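Local structure of aromatic-amino-acid transaminase TyrB (Burkholderia cenocepacia K56-2Valvano, 4WD2) at residues 225-230 with 351-356; 324-329 with 384-389; 335-340 with 395-400. The protein probably catalyses the pyridoxal-phosphate-dependent transfer of amino groups between aromatic amino acids and 2-oxo acids. All blocks are in the same frame, centred on the assembly; numbering follows the deposited sequence.

Contact 1 (225-230 with 351-356)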
ATOM      1  N   PHE A 225       8.319 -17.364  15.700  1.00 10.25           N
ATOM      2  CA  PHE A 225       9.754 -17.638  15.572  1.00 11.09           C
ATOM      3  C   PHE A 225      10.554 -17.625  16.873  1.00 11.27           C
ATOM      4  O   PHE A 225      11.756 -17.876  16.854  1.00 12.71           O
ATOM      5  CB  PHE A 225      10.396 -16.633  14.617  1.00 11.30           C
ATOM      6  CG  PHE A 225      10.100 -16.894  13.175  1.00 13.08           C
ATOM      7  CD1 PHE A 225      10.770 -17.892  12.487  1.00 14.35           C
ATOM      8  CD2 PHE A 225       9.164 -16.139  12.508  1.00 11.42           C
ATOM      9  CE1 PHE A 225      10.503 -18.128  11.162  1.00 15.00           C
ATOM     10  CE2 PHE A 225       8.892 -16.366  11.179  1.00 13.21           C
ATOM     11  CZ  PHE A 225       9.560 -17.357  10.503  1.00 14.51           C
ATOM     12  N   GLY A 226       9.915 -17.318  17.994  1.00 10.51           N
ATOM     13  CA  GLY A 226      10.622 -17.282  19.264  1.00  9.03           C
ATOM     14  C   GLY A 226      10.320 -18.504  20.111  1.00 10.60           C
ATOM     15  O   GLY A 226      11.191 -19.352  20.329  1.00 11.10           O
ATOM     16  N   ALA A 227       9.082 -18.586  20.586  1.00  9.71           N
ATOM     17  CA  ALA A 227       8.640 -19.694  21.425  1.00 11.05           C
ATOM     18  C   ALA A 227       7.238 -20.169  21.044  1.00 11.65           C
ATOM     19  O   ALA A 227       6.505 -20.705  21.876  1.00 12.73           O
ATOM     20  CB  ALA A 227       8.678 -19.288  22.890  1.00 12.03           C
ATOM     21  N   GLY A 228       6.866 -19.977  19.786  1.00 12.01           N
ATOM     22  CA  GLY A 228       5.557 -20.401  19.325  1.00 10.74           C
ATOM     23  C   GLY A 228       4.600 -19.226  19.272  1.00 10.26           C
ATOM     24  O   GLY A 228       4.864 -18.175  19.851  1.00 10.28           O
ATOM     25  N   LEU A 229       3.484 -19.405  18.576  1.00  8.75           N
ATOM     26  CA  LEU A 229       2.564 -18.302  18.295  1.00  8.52           C
ATOM     27  C   LEU A 229       2.005 -17.635  19.551  1.00  8.95           C
ATOM     28  O   LEU A 229       1.906 -16.411  19.614  1.00  9.11           O
ATOM     29  CB  LEU A 229       1.413 -18.802  17.424  1.00  8.61           C
ATOM     30  CG  LEU A 229       1.846 -19.252  16.029  1.00  6.20           C
ATOM     31  CD1 LEU A 229       0.786 -20.132  15.384  1.00  6.40           C
ATOM     32  CD2 LEU A 229       2.136 -18.041  15.170  1.00  9.21           C
ATOM     33  N   ASP A 230       1.653 -18.432  20.552  1.00  9.54           N
ATOM     34  CA  ASP A 230       1.010 -17.893  21.747  1.00 10.40           C
ATOM     35  C   ASP A 230       1.982 -17.155  22.664  1.00  9.32           C
ATOM     36  O   ASP A 230       1.709 -16.035  23.086  1.00  9.32           O
ATOM     37  CB  ASP A 230       0.311 -19.010  22.516  1.00 10.60           C
ATOM     38  CG  ASP A 230      -0.792 -19.670  21.705  1.00 12.36           C
ATOM     39  OD1 ASP A 230      -1.876 -19.055  21.563  1.00 12.12           O
ATOM     40  OD2 ASP A 230      -0.572 -20.802  21.221  1.00 12.29           O
ATOM     41  N   LYS A 351      20.949 -17.523  23.869  1.00 12.65           N
ATOM     42  CA  LYS A 351      20.082 -16.666  24.684  1.00 13.02           C
ATOM     43  C   LYS A 351      19.278 -15.706  23.816  1.00 12.41           C
ATOM     44  O   LYS A 351      18.114 -15.429  24.090  1.00 13.04           O
ATOM     45  CB  LYS A 351      20.902 -15.871  25.702  1.00 13.54           C
ATOM     46  N   GLN A 352      19.901 -15.199  22.762  1.00 13.48           N
ATOM     47  CA  GLN A 352      19.185 -14.344  21.829  1.00 15.12           C
ATOM     48  C   GLN A 352      18.187 -15.187  21.045  1.00 14.96           C
ATOM     49  O   GLN A 352      18.282 -16.418  21.026  1.00 11.28           O
ATOM     50  CB  GLN A 352      20.165 -13.611  20.910  1.00 15.39           C
ATOM     51  CG  GLN A 352      21.005 -12.597  21.676  1.00 10.88           C
ATOM     52  CD  GLN A 352      22.106 -11.989  20.845  1.00 13.21           C
ATOM     53  OE1 GLN A 352      22.341 -12.403  19.709  1.00 12.52           O
ATOM     54  NE2 GLN A 352      22.791 -10.996  21.406  1.00 13.63           N
ATOM     55  N   ARG A 353      17.205 -14.537  20.431  1.00 11.12           N
ATOM     56  CA  ARG A 353      16.088 -15.269  19.831  1.00 17.89           C
ATOM     57  C   ARG A 353      15.612 -14.687  18.504  1.00 15.31           C
ATOM     58  O   ARG A 353      15.800 -13.501  18.230  1.00 14.33           O
ATOM     59  CB  ARG A 353      14.907 -15.318  20.807  1.00 21.34           C
ATOM     60  CG  ARG A 353      15.141 -16.180  22.032  1.00 25.75           C
ATOM     61  CD  ARG A 353      13.825 -16.522  22.701  1.00 30.11           C
ATOM     62  NE  ARG A 353      12.996 -15.335  22.885  1.00 33.66           N
ATOM     63  CZ  ARG A 353      11.741 -15.361  23.323  1.00 36.80           C
ATOM     64  NH1 ARG A 353      11.168 -16.519  23.627  1.00 37.90           N
ATOM     65  NH2 ARG A 353      11.061 -14.228  23.458  1.00 37.67           N
ATOM     66  N   GLY A 354      14.983 -15.532  17.691  1.00 13.37           N
ATOM     67  CA  GLY A 354      14.438 -15.105  16.415  1.00 12.52           C
ATOM     68  C   GLY A 354      15.447 -15.268  15.301  1.00 11.61           C
ATOM     69  O   GLY A 354      16.360 -16.075  15.403  1.00 11.04           O
ATOM     70  N   MET A 355      15.307 -14.487  14.238  1.00 12.97           N
ATOM     71  CA  MET A 355      16.182 -14.669  13.087  1.00 13.61           C
ATOM     72  C   MET A 355      17.527 -13.972  13.212  1.00 12.37           C
ATOM     73  O   MET A 355      18.423 -14.228  12.415  1.00 14.04           O
ATOM     74  CB  MET A 355      15.490 -14.194  11.816  1.00 14.82           C
ATOM     75  CG  MET A 355      14.438 -15.161  11.329  1.00 16.63           C
ATOM     76  SD  MET A 355      13.722 -14.581   9.805  1.00 28.72           S
ATOM     77  CE  MET A 355      12.008 -15.001  10.095  1.00 28.13           C
ATOM     78  N   PHE A 356      17.685 -13.101  14.200  1.00 10.33           N
ATOM     79  CA  PHE A 356      18.914 -12.316  14.265  1.00  9.56           C
ATOM     80  C   PHE A 356      19.700 -12.511  15.534  1.00 13.24           C
ATOM     81  O   PHE A 356      19.148 -12.826  16.584  1.00  9.61           O
ATOM     82  CB  PHE A 356      18.601 -10.832  14.103  1.00 11.28           C
ATOM     83  CG  PHE A 356      17.845 -10.518  12.852  1.00 13.75           C
ATOM     84  CD1 PHE A 356      18.478 -10.558  11.622  1.00 14.70           C
ATOM     85  CD2 PHE A 356      16.497 -10.206  12.900  1.00 14.74           C
ATOM     86  CE1 PHE A 356      17.783 -10.282  10.459  1.00 15.53           C
ATOM     87  CE2 PHE A 356      15.796  -9.934  11.748  1.00 15.66           C
ATOM     88  CZ  PHE A 356      16.441  -9.970  10.520  1.00 16.48           C
TER
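Two irregular backbones meet here at a pair of glycines, Gly226 CA lying 5.2 Å from Gly354 CA, with the carbonyl Phe225 O 3.9 Å from Gly354 CA. No hydrogen bond passes between 225-230 and 351-356, so the contact is made by side-chain packing on either side of the glycines. Gly354 has a positive phi of 91°, where a side chain would collide with the carbonyl O of Arg353; its sequence neighbours Arg353 and Met355 both reach across. The main weight falls on Phe225 and Met355. Each carries its CG anti to its own carbonyl carbon, and the methionine chain runs extended through chi2 before bending at chi3 (-140°), which lays the terminal methyl over one face of the phenyl ring. Met355 CE sits 3.5 Å from the centroid of the Phe225 ring, 15° off the normal, shifted a little toward the CZ end; the closest pair is Met355 CE to Phe225 CZ at 3.4 Å. This is a CH-pi contact made by the methyl, with Met355 SD standing farther back, 5.1 Å from the Phe225 centroid. On the other flank the Arg353 chain, bent at chi3, brings its guanidinium alongside Gly226, Arg353 NH1 coming to 3.8 Å from Ala227 CB. Arg353 NH2 makes a salt bridge to Asp196. Ile326 and Met322 of helix 309-338 pack on the Phe225 ring. The Phe225-Met355 pair is a Met-aromatic contact, with the methyl rather than the sulfur on the ring, and it joins the loop that follows large-domain strand 215-220 to the segment leading into small-domain strand 356-358, consistent with the interdomain seam of a fold-type I aminotransferase.

Contact 2 (324-329 with 384-389)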
ATOM      1  N   ARG A 324      12.049 -24.339  15.304  1.00 10.87           N
ATOM      2  CA  ARG A 324      12.996 -25.299  15.865  1.00 11.63           C
ATOM      3  C   ARG A 324      14.296 -25.386  15.062  1.00 10.20           C
ATOM      4  O   ARG A 324      15.354 -25.625  15.633  1.00 11.12           O
ATOM      5  CB  ARG A 324      12.353 -26.688  15.974  1.00 13.52           C
ATOM      6  CG  ARG A 324      11.341 -26.817  17.112  1.00 13.83           C
ATOM      7  CD  ARG A 324      10.964 -28.271  17.371  1.00 16.40           C
ATOM      8  NE  ARG A 324      10.429 -28.923  16.180  1.00 17.71           N
ATOM      9  CZ  ARG A 324       9.146 -28.897  15.828  1.00 18.90           C
ATOM     10  NH1 ARG A 324       8.265 -28.250  16.584  1.00 19.84           N
ATOM     11  NH2 ARG A 324       8.744 -29.513  14.725  1.00 18.18           N
ATOM     12  N   ARG A 325      14.220 -25.192  13.747  1.00 11.03           N
ATOM     13  CA  ARG A 325      15.423 -25.229  12.911  1.00 10.35           C
ATOM     14  C   ARG A 325      16.378 -24.095  13.281  1.00  8.83           C
ATOM     15  O   ARG A 325      17.580 -24.307  13.376  1.00 10.01           O
ATOM     16  CB  ARG A 325      15.078 -25.155  11.419  1.00 10.69           C
ATOM     17  CG  ARG A 325      16.202 -25.694  10.514  1.00 10.64           C
ATOM     18  CD  ARG A 325      16.015 -25.324   9.042  1.00 11.44           C
ATOM     19  NE  ARG A 325      16.255 -23.905   8.806  1.00 12.45           N
ATOM     20  CZ  ARG A 325      17.460 -23.360   8.666  1.00 11.41           C
ATOM     21  NH1 ARG A 325      17.572 -22.055   8.456  1.00  9.44           N
ATOM     22  NH2 ARG A 325      18.551 -24.121   8.736  1.00 11.14           N
ATOM     23  N   ILE A 326      15.842 -22.895  13.491  1.00  8.88           N
ATOM     24  CA  ILE A 326      16.658 -21.773  13.952  1.00  8.56           C
ATOM     25  C   ILE A 326      17.310 -22.104  15.303  1.00 10.22           C
ATOM     26  O   ILE A 326      18.504 -21.858  15.498  1.00 10.92           O
ATOM     27  CB  ILE A 326      15.827 -20.469  14.076  1.00 13.72           C
ATOM     28  CG1 ILE A 326      15.359 -19.998  12.694  1.00 13.86           C
ATOM     29  CG2 ILE A 326      16.642 -19.364  14.747  1.00 12.93           C
ATOM     30  CD1 ILE A 326      14.484 -18.769  12.728  1.00 15.08           C
ATOM     31  N   ALA A 327      16.536 -22.674  16.226  1.00  9.67           N
ATOM     32  CA  ALA A 327      17.074 -23.017  17.539  1.00 10.35           C
ATOM     33  C   ALA A 327      18.185 -24.057  17.424  1.00  9.29           C
ATOM     34  O   ALA A 327      19.181 -24.000  18.141  1.00  9.20           O
ATOM     35  CB  ALA A 327      15.965 -23.508  18.452  1.00 10.20           C
ATOM     36  N   ARG A 328      18.026 -24.998  16.498  1.00  9.96           N
ATOM     37  CA  ARG A 328      19.057 -25.995  16.235  0.68 10.53           C
ATOM     38  C   ARG A 328      20.331 -25.341  15.706  1.00  9.95           C
ATOM     39  O   ARG A 328      21.440 -25.710  16.086  1.00 10.90           O
ATOM     40  CB  ARG A 328      18.562 -27.044  15.242  0.68 11.39           C
ATOM     41  CG  ARG A 328      19.582 -28.125  14.962  0.68 13.12           C
ATOM     42  CD  ARG A 328      19.040 -29.233  14.079  0.68 13.90           C
ATOM     43  NE  ARG A 328      20.093 -30.194  13.766  0.68 15.31           N
ATOM     44  CZ  ARG A 328      20.794 -30.194  12.638  0.68 16.83           C
ATOM     45  NH1 ARG A 328      20.541 -29.296  11.703  0.68 16.88           N
ATOM     46  NH2 ARG A 328      21.741 -31.099  12.441  0.68 18.02           N
ATOM     47  N   MET A 329      20.172 -24.350  14.836  1.00  9.06           N
ATOM     48  CA  MET A 329      21.335 -23.645  14.296  1.00  9.66           C
ATOM     49  C   MET A 329      22.022 -22.819  15.380  1.00 10.30           C
ATOM     50  O   MET A 329      23.248 -22.710  15.403  1.00 12.86           O
ATOM     51  CB  MET A 329      20.938 -22.747  13.119  1.00  9.45           C
ATOM     52  CG  MET A 329      20.538 -23.517  11.860  1.00  9.60           C
ATOM     53  SD  MET A 329      21.858 -24.558  11.198  1.00 16.12           S
ATOM     54  CE  MET A 329      21.456 -26.171  11.885  1.00 16.06           C
ATOM     55  N   CYS A 384      22.057 -12.991  10.398  1.00 10.41           N
ATOM     56  CA  CYS A 384      20.785 -13.676  10.264  1.00 10.81           C
ATOM     57  C   CYS A 384      20.995 -15.165  10.490  1.00 10.76           C
ATOM     58  O   CYS A 384      21.516 -15.863   9.619  1.00  9.54           O
ATOM     59  CB  CYS A 384      20.154 -13.440   8.892  1.00 11.68           C
ATOM     60  SG  CYS A 384      18.536 -14.239   8.759  1.00 15.34           S
ATOM     61  N   VAL A 385      20.585 -15.637  11.664  1.00 12.61           N
ATOM     62  CA  VAL A 385      20.728 -17.038  12.041  1.00 12.99           C
ATOM     63  C   VAL A 385      20.000 -17.967  11.063  1.00 13.06           C
ATOM     64  O   VAL A 385      20.422 -19.101  10.846  1.00 12.98           O
ATOM     65  CB  VAL A 385      20.201 -17.276  13.473  1.00 13.41           C
ATOM     66  CG1 VAL A 385      20.530 -18.684  13.946  1.00 14.28           C
ATOM     67  CG2 VAL A 385      20.791 -16.246  14.423  1.00 12.79           C
ATOM     68  N   ALA A 386      18.916 -17.481  10.462  1.00 11.76           N
ATOM     69  CA  ALA A 386      18.154 -18.287   9.508  1.00 11.87           C
ATOM     70  C   ALA A 386      18.963 -18.595   8.242  1.00 12.51           C
ATOM     71  O   ALA A 386      18.617 -19.501   7.479  1.00 14.94           O
ATOM     72  CB  ALA A 386      16.851 -17.586   9.147  1.00 12.33           C
ATOM     73  N   GLY A 387      20.044 -17.851   8.027  1.00 10.81           N
ATOM     74  CA  GLY A 387      20.928 -18.099   6.897  1.00 11.17           C
ATOM     75  C   GLY A 387      21.842 -19.295   7.100  1.00 12.79           C
ATOM     76  O   GLY A 387      22.534 -19.735   6.175  1.00 12.49           O
ATOM     77  N   LEU A 388      21.839 -19.821   8.324  1.00 13.16           N
ATOM     78  CA  LEU A 388      22.617 -21.001   8.681  1.00 12.19           C
ATOM     79  C   LEU A 388      21.884 -22.297   8.351  1.00 12.30           C
ATOM     80  O   LEU A 388      20.687 -22.423   8.589  1.00  9.64           O
ATOM     81  CB  LEU A 388      22.958 -20.978  10.175  1.00 11.56           C
ATOM     82  CG  LEU A 388      23.859 -19.843  10.664  1.00 11.22           C
ATOM     83  CD1 LEU A 388      23.873 -19.792  12.181  1.00 10.60           C
ATOM     84  CD2 LEU A 388      25.264 -20.038  10.129  1.00 12.31           C
ATOM     85  N   ASN A 389      22.616 -23.262   7.810  1.00 12.83           N
ATOM     86  CA  ASN A 389      22.088 -24.599   7.591  1.00 13.07           C
ATOM     87  C   ASN A 389      23.224 -25.595   7.746  1.00 12.99           C
ATOM     88  O   ASN A 389      24.348 -25.203   8.054  1.00 12.53           O
ATOM     89  CB  ASN A 389      21.426 -24.714   6.214  1.00 13.48           C
ATOM     90  CG  ASN A 389      22.305 -24.180   5.097  1.00 12.71           C
ATOM     91  OD1 ASN A 389      23.402 -24.681   4.874  1.00 14.14           O
ATOM     92  ND2 ASN A 389      21.825 -23.166   4.387  1.00 11.19           N
TER
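Arg325 sets its CG anti to the backbone N (chi1 -159°) and bends at chi3 (72°), which carries the guanidinium off the helix to the end of the 3-10 turn 385-387. Met329, one turn further on, has its CG anti to the carbonyl carbon and folds at chi2 and chi3, so that its sulfur lies against Leu388 and Asn389. Leu388 O takes two bonds from the guanidinium: a short one from Arg325 NH2 at 2.7 Å, fairly straight at 158° and lying in both the carbonyl and the guanidinium planes, and a weak one from Arg325 NH1 at 3.1 Å. NH1 of Arg325 also stands 2.9 Å from Ala386 O, so two carbonyls of 384-389 face the edge of the charged group. Tyr44, through its hydroxyl to NE, steadies the same guanidinium from outside. Beside this polar grip the Met329 and Leu388 side chains lie alongside each other, running antiparallel, with Met329 SD 3.9 Å from Leu388 CB. The sulfur of Met329 also rests 3.6 Å from Asn389 CA. Toward the start of the turn, Ile326 crosses Val385 obliquely, the branch methyls CG2 of Ile326 and CG1 of Val385 meeting at 4.0 Å. The turn itself is closed by Leu388 N to Val385 O, 3.0 Å. The contact packs the connection between strand 382-384 and helix 393-405 against the buried flank of helix 309-338. Val393 touches Met329, and Leu388 reaches on to Ile333 of the long helix and Val396 of the C-terminal one.

Contact 3 (335-340 with 395-400); sequences DGLRDH and IVADAI
A close helix-helix contact in the small domain joins the C-terminal part of long helix 309-338 to the C-terminal helix 393-405. The backbones come closest at Gly336 and Ala397: with no side chain on the glycine, Gly336 CA and Ala397 CA come within 5.1 Å, and the methyl Ala397 CB rests 3.8 Å from Gly336 CA. A CB on residue 336 would clash with that methyl. To one side of this point Leu337 carries its CG anti to its carbonyl carbon and brings one branch to bear. Leu337 CD2 lies 3.4 Å from Ala397 O and 3.7 Å from Ile400 CG2, the leucine and isoleucine crossing obliquely. On the other side His340 turns its ring toward Asp398 of helix 393-405, again with CG anti to the carbonyl carbon (chi1 -55°). Asp398 sends its carboxylate out with CG anti to the backbone N (chi1 -170°), and its OD1 lies in the plane of the imidazole, at the edge between CE1 and NE2. His340 NE2 is 3.0 Å from Asp398 OD1, and the ring and carboxylate planes stand 63° apart. Asp398 OD2 forms a salt bridge with Lys402, one turn along the same helix. One face of the His340 ring also looks onto Asp398 O, 3.8 Å above its plane. Around this crossing, Tyr349 of helix 348-351 touches both Leu337 and Ile400, Ile333 of the long helix packs on Ala397, and Met383 of strand 382-384 lies against Ile400.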
ATOM      1  N   ASP A 335      27.952 -24.593  19.854  1.00 14.00           N
ATOM      2  CA  ASP A 335      28.835 -25.719  20.116  1.00 15.55           C
ATOM      3  C   ASP A 335      30.077 -25.667  19.232  1.00 14.60           C
ATOM      4  O   ASP A 335      31.164 -26.043  19.662  1.00 15.65           O
ATOM      5  CB  ASP A 335      28.100 -27.047  19.910  1.00 17.20           C
ATOM      6  CG  ASP A 335      26.959 -27.241  20.891  1.00 17.41           C
ATOM      7  OD1 ASP A 335      26.823 -26.431  21.830  1.00 15.94           O
ATOM      8  OD2 ASP A 335      26.192 -28.208  20.712  1.00 18.61           O
ATOM      9  N   GLY A 336      29.911 -25.203  17.996  1.00 13.28           N
ATOM     10  CA  GLY A 336      31.039 -25.031  17.096  1.00 14.10           C
ATOM     11  C   GLY A 336      32.045 -23.999  17.582  1.00 15.59           C
ATOM     12  O   GLY A 336      33.252 -24.154  17.382  1.00 15.90           O
ATOM     13  N   LEU A 337      31.545 -22.937  18.211  1.00 16.00           N
ATOM     14  CA  LEU A 337      32.384 -21.867  18.750  1.00 15.70           C
ATOM     15  C   LEU A 337      33.099 -22.287  20.027  1.00 19.27           C
ATOM     16  O   LEU A 337      34.174 -21.779  20.340  1.00 19.09           O
ATOM     17  CB  LEU A 337      31.542 -20.622  19.034  1.00 13.29           C
ATOM     18  CG  LEU A 337      31.028 -19.870  17.810  1.00 12.80           C
ATOM     19  CD1 LEU A 337      29.892 -18.933  18.194  1.00 11.88           C
ATOM     20  CD2 LEU A 337      32.171 -19.110  17.161  1.00 12.91           C
ATOM     21  N   ARG A 338      32.485 -23.198  20.776  1.00 21.52           N
ATOM     22  CA  ARG A 338      33.075 -23.692  22.013  1.00 25.57           C
ATOM     23  C   ARG A 338      34.347 -24.466  21.695  1.00 30.08           C
ATOM     24  O   ARG A 338      35.287 -24.467  22.484  1.00 29.85           O
ATOM     25  CB  ARG A 338      32.081 -24.570  22.781  1.00 25.34           C
ATOM     26  N   ASP A 339      34.369 -25.106  20.524  1.00 41.84           N
ATOM     27  CA  ASP A 339      35.549 -25.829  20.041  1.00 47.25           C
ATOM     28  C   ASP A 339      36.719 -24.874  19.810  1.00 46.86           C
ATOM     29  O   ASP A 339      37.877 -25.285  19.818  1.00 48.79           O
ATOM     30  CB  ASP A 339      35.232 -26.593  18.749  1.00 50.78           C
ATOM     31  CG  ASP A 339      34.201 -27.697  18.952  1.00 54.28           C
ATOM     32  OD1 ASP A 339      34.058 -28.189  20.095  1.00 55.60           O
ATOM     33  OD2 ASP A 339      33.536 -28.080  17.964  1.00 55.41           O
ATOM     34  N   HIS A 340      36.403 -23.602  19.585  1.00 44.35           N
ATOM     35  CA  HIS A 340      37.403 -22.539  19.584  1.00 43.73           C
ATOM     36  C   HIS A 340      37.274 -21.745  20.872  1.00 43.72           C
ATOM     37  O   HIS A 340      36.923 -22.289  21.915  1.00 46.62           O
ATOM     38  CB  HIS A 340      37.232 -21.607  18.383  1.00 41.90           C
ATOM     39  CG  HIS A 340      37.235 -22.310  17.062  1.00 41.38           C
ATOM     40  ND1 HIS A 340      38.284 -22.216  16.175  1.00 41.45           N
ATOM     41  CD2 HIS A 340      36.316 -23.114  16.480  1.00 40.99           C
ATOM     42  CE1 HIS A 340      38.012 -22.937  15.101  1.00 41.65           C
ATOM     43  NE2 HIS A 340      36.826 -23.493  15.260  1.00 41.27           N
ATOM     44  N   ILE A 395      31.316 -24.102   8.865  1.00 16.65           N
ATOM     45  CA  ILE A 395      32.173 -23.107   8.224  1.00 16.29           C
ATOM     46  C   ILE A 395      32.103 -21.778   8.971  1.00 15.03           C
ATOM     47  O   ILE A 395      33.120 -21.147   9.245  1.00 14.57           O
ATOM     48  CB  ILE A 395      31.768 -22.903   6.747  1.00 16.67           C
ATOM     49  CG1 ILE A 395      32.219 -24.097   5.902  1.00 16.91           C
ATOM     50  CG2 ILE A 395      32.340 -21.603   6.190  1.00 17.59           C
ATOM     51  CD1 ILE A 395      31.711 -24.056   4.476  1.00 17.89           C
ATOM     52  N   VAL A 396      30.888 -21.374   9.321  1.00 13.49           N
ATOM     53  CA  VAL A 396      30.671 -20.129  10.045  1.00 12.83           C
ATOM     54  C   VAL A 396      31.257 -20.157  11.461  1.00 13.58           C
ATOM     55  O   VAL A 396      31.956 -19.228  11.866  1.00 13.71           O
ATOM     56  CB  VAL A 396      29.175 -19.805  10.131  1.00 12.05           C
ATOM     57  CG1 VAL A 396      28.943 -18.588  11.021  1.00 11.89           C
ATOM     58  CG2 VAL A 396      28.615 -19.578   8.735  1.00 12.38           C
ATOM     59  N   ALA A 397      30.962 -21.212  12.217  1.00 13.72           N
ATOM     60  CA  ALA A 397      31.453 -21.323  13.591  1.00 14.14           C
ATOM     61  C   ALA A 397      32.984 -21.317  13.630  1.00 15.05           C
ATOM     62  O   ALA A 397      33.593 -20.733  14.521  1.00 14.95           O
ATOM     63  CB  ALA A 397      30.913 -22.576  14.244  1.00 13.23           C
ATOM     64  N   ASP A 398      33.594 -21.975  12.651  1.00 15.67           N
ATOM     65  CA  ASP A 398      35.048 -22.012  12.534  1.00 18.50           C
ATOM     66  C   ASP A 398      35.599 -20.610  12.272  1.00 16.65           C
ATOM     67  O   ASP A 398      36.538 -20.161  12.925  1.00 15.98           O
ATOM     68  CB  ASP A 398      35.455 -22.968  11.414  1.00 22.08           C
ATOM     69  CG  ASP A 398      36.939 -23.255  11.396  1.00 26.62           C
ATOM     70  OD1 ASP A 398      37.446 -23.824  12.389  1.00 28.03           O
ATOM     71  OD2 ASP A 398      37.592 -22.935  10.382  1.00 27.80           O
ATOM     72  N   ALA A 399      34.992 -19.929  11.306  1.00 15.89           N
ATOM     73  CA  ALA A 399      35.365 -18.568  10.936  1.00 15.67           C
ATOM     74  C   ALA A 399      35.284 -17.599  12.122  1.00 14.82           C
ATOM     75  O   ALA A 399      36.266 -16.949  12.470  1.00 14.62           O
ATOM     76  CB  ALA A 399      34.473 -18.078   9.779  1.00 14.05           C
ATOM     77  N   ILE A 400      34.111 -17.510  12.739  1.00 14.98           N
ATOM     78  CA  ILE A 400      33.891 -16.601  13.861  1.00 14.65           C
ATOM     79  C   ILE A 400      34.765 -16.969  15.063  1.00 15.78           C
ATOM     80  O   ILE A 400      35.318 -16.092  15.732  1.00 15.46           O
ATOM     81  CB  ILE A 400      32.401 -16.585  14.272  1.00 14.17           C
ATOM     82  CG1 ILE A 400      31.555 -15.972  13.156  1.00 13.85           C
ATOM     83  CG2 ILE A 400      32.190 -15.805  15.561  1.00 14.03           C
ATOM     84  CD1 ILE A 400      30.090 -15.886  13.499  1.00 13.63           C
TER

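Overall arrangement
Along the chain the three first segments, 225-230, 324-329 and 335-340, come before the three second ones, 351-356, 384-389 and 395-400, so all three contacts interlock. Contacts 1 and 2 have centres 11 Å apart and touch, most firmly through a probable hydrogen bond between Met355 O and Val385 N, 2.7 Å, beside the antiparallel strands 356-358 and 382-384. Contacts 2 and 3, centres 15 Å apart, share helix 309-338 and also touch; contacts 1 and 3 do not, at about 10 Å between nearest atoms. The long helix therefore links the large-domain loop of contact 1 to the small-domain packing of contact 3, as in fold-type I aminotransferases, where a long helix connects the two domains.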